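Local coordinates for protein SsfS6 (Streptomyces sp. SF2575, PDB 4FZR) that has the GT-B glycosyltransferase fold, two Rossmann-like domains facing one another, and belongs to the erythromycin biosynthesis protein CIII-like family, at residues 50-55 / 65-70. Residues are numbered along the deposited sequence; the frame is centred on the assembly and turned at random.
Sequences ASENMG and FAPTCP
Phe-65 and Gly-55 meet inside a beta-alpha-beta unit of the N-terminal Rossmann-like domain, in which strand 45-51 is followed by helix 55-60 and then by the parallel strand 65-67, an outermost strand of the parallel sheet within the chain. From Phe-65 CB the side chain leaves with CG anti to the backbone N (chi1 173°), and the ring lies with one face against Gly-55, the first residue of helix 55-60. Gly-55 CA sits over the ring centre, 3.4 Å from the centroid and 8° off the normal, a CH-pi contact with all six carbons at similar range. Of the ring atoms, CE1 also reaches Ala-50 CB at 4.2 Å, and CZ, the tip, has Ser-51 O near the ring plane, at its edge. Ser-51 O accepts a hydrogen bond from Met-54 N in the 3-10 turn that leads to the helix.

Beside the ring the backbones pair: Ala-50 N donates to Ala-66 O, and Thr-68 N to Ala-50 O at 2.8 Å. Further on, Glu-52 N donates to Cys-69 O at 2.8 Å. Met-111 of helix 93-122 touches Ser-51, Thr-68 and Cys-69, while Gln-216 of the second subunit packs on Glu-52 and Pro-67. The side chains of Glu-52 and Pro-67 run alongside each other in the same direction, with Glu-52 OE1 3.5 Å from Pro-67 CB.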
loop_
_atom_site.group_PDB
_atom_site.type_symbol
_atom_site.label_atom_id
_atom_site.label_comp_id
_atom_site.label_asym_id
_atom_site.label_seq_id
_atom_site.Cartn_x
_atom_site.Cartn_y
_atom_site.Cartn_z
ATOM N N ALA A 50 -10.601 -11.439 4.537
ATOM C CA ALA A 50 -10.216 -12.666 3.845
ATOM C C ALA A 50 -9.859 -13.759 4.849
ATOM O O ALA A 50 -9.933 -13.544 6.059
ATOM C CB ALA A 50 -9.044 -12.399 2.906
ATOM N N SER A 51 -9.478 -14.931 4.348
ATOM C CA SER A 51 -9.098 -16.043 5.214
ATOM C C SER A 51 -7.868 -15.684 6.051
ATOM O O SER A 51 -7.024 -14.895 5.627
ATOM C CB SER A 51 -8.832 -17.302 4.387
ATOM O OG SER A 51 -7.704 -17.135 3.545
ATOM N N GLU A 52 -7.778 -16.273 7.240
ATOM C CA GLU A 52 -6.711 -15.969 8.189
ATOM C C GLU A 52 -5.328 -16.000 7.546
ATOM O O GLU A 52 -4.462 -15.189 7.880
ATOM C CB GLU A 52 -6.747 -16.966 9.347
ATOM C CG GLU A 52 -5.672 -16.733 10.396
ATOM C CD GLU A 52 -6.011 -15.581 11.321
ATOM O OE1 GLU A 52 -7.144 -15.559 11.847
ATOM O OE2 GLU A 52 -5.151 -14.695 11.515
ATOM N N ASN A 53 -5.121 -16.939 6.630
ATOM C CA ASN A 53 -3.806 -17.131 6.022
ATOM C C ASN A 53 -3.431 -16.057 5.000
ATOM O O ASN A 53 -2.289 -15.996 4.543
ATOM C CB ASN A 53 -3.694 -18.526 5.397
ATOM C CG ASN A 53 -4.721 -18.769 4.306
ATOM O OD1 ASN A 53 -5.921 -18.833 4.568
ATOM N ND2 ASN A 53 -4.248 -18.927 3.076
HETATM N N MSE A 54 -4.387 -15.204 4.651
HETATM C CA MSE A 54 -4.111 -14.082 3.760
HETATM C C MSE A 54 -3.707 -12.824 4.539
HETATM O O MSE A 54 -3.313 -11.821 3.947
HETATM C CB MSE A 54 -5.332 -13.802 2.877
HETATM C CG MSE A 54 -5.560 -14.847 1.780
HETATM SE SE MSE A 54 -4.104 -14.895 0.481
HETATM C CE MSE A 54 -3.002 -16.315 1.253
ATOM N N GLY A 55 -3.781 -12.893 5.867
ATOM C CA GLY A 55 -3.455 -11.762 6.722
ATOM C C GLY A 55 -2.171 -11.044 6.351
ATOM O O GLY A 55 -2.183 -9.836 6.121
ATOM N N PHE A 65 -6.592 -5.415 7.808
ATOM C CA PHE A 65 -7.033 -6.795 7.611
ATOM C C PHE A 65 -7.959 -7.310 8.712
ATOM O O PHE A 65 -7.804 -6.963 9.878
ATOM C CB PHE A 65 -5.820 -7.724 7.528
ATOM C CG PHE A 65 -6.180 -9.185 7.502
ATOM C CD1 PHE A 65 -6.657 -9.771 6.338
ATOM C CD2 PHE A 65 -6.053 -9.969 8.638
ATOM C CE1 PHE A 65 -6.993 -11.113 6.306
ATOM C CE2 PHE A 65 -6.389 -11.316 8.611
ATOM C CZ PHE A 65 -6.860 -11.887 7.444
ATOM N N ALA A 66 -8.909 -8.156 8.323
ATOM C CA ALA A 66 -9.784 -8.846 9.268
ATOM C C ALA A 66 -10.111 -10.236 8.723
ATOM O O ALA A 66 -10.471 -10.372 7.556
ATOM C CB ALA A 66 -11.062 -8.053 9.492
ATOM N N PRO A 67 -9.991 -11.275 9.565
ATOM C CA PRO A 67 -10.168 -12.653 9.093
ATOM C C PRO A 67 -11.634 -13.078 9.030
ATOM O O PRO A 67 -12.403 -12.740 9.928
ATOM C CB PRO A 67 -9.422 -13.468 10.148
ATOM C CG PRO A 67 -9.599 -12.675 11.412
ATOM C CD PRO A 67 -9.659 -11.221 11.002
ATOM N N THR A 68 -12.014 -13.806 7.984
ATOM C CA THR A 68 -13.398 -14.254 7.824
ATOM C C THR A 68 -13.539 -15.766 7.997
ATOM O O THR A 68 -14.650 -16.294 8.024
ATOM C CB THR A 68 -13.965 -13.844 6.453
ATOM O OG1 THR A 68 -13.137 -14.368 5.407
ATOM C CG2 THR A 68 -14.028 -12.327 6.347
ATOM N N CYS A 69 -12.410 -16.454 8.123
ATOM C CA CYS A 69 -12.407 -17.886 8.387
ATOM C C CYS A 69 -10.975 -18.324 8.671
ATOM O O CYS A 69 -10.031 -17.605 8.341
ATOM C CB CYS A 69 -12.991 -18.668 7.202
ATOM S SG CYS A 69 -11.966 -18.700 5.708
ATOM N N PRO A 70 -10.807 -19.496 9.305
ATOM C CA PRO A 70 -9.453 -20.000 9.564
ATOM C C PRO A 70 -8.673 -20.235 8.275
ATOM O O PRO A 70 -9.250 -20.163 7.193
ATOM C CB PRO A 70 -9.705 -21.328 10.285
ATOM C CG PRO A 70 -11.065 -21.184 10.886
ATOM C CD PRO A 70 -11.842 -20.352 9.912
#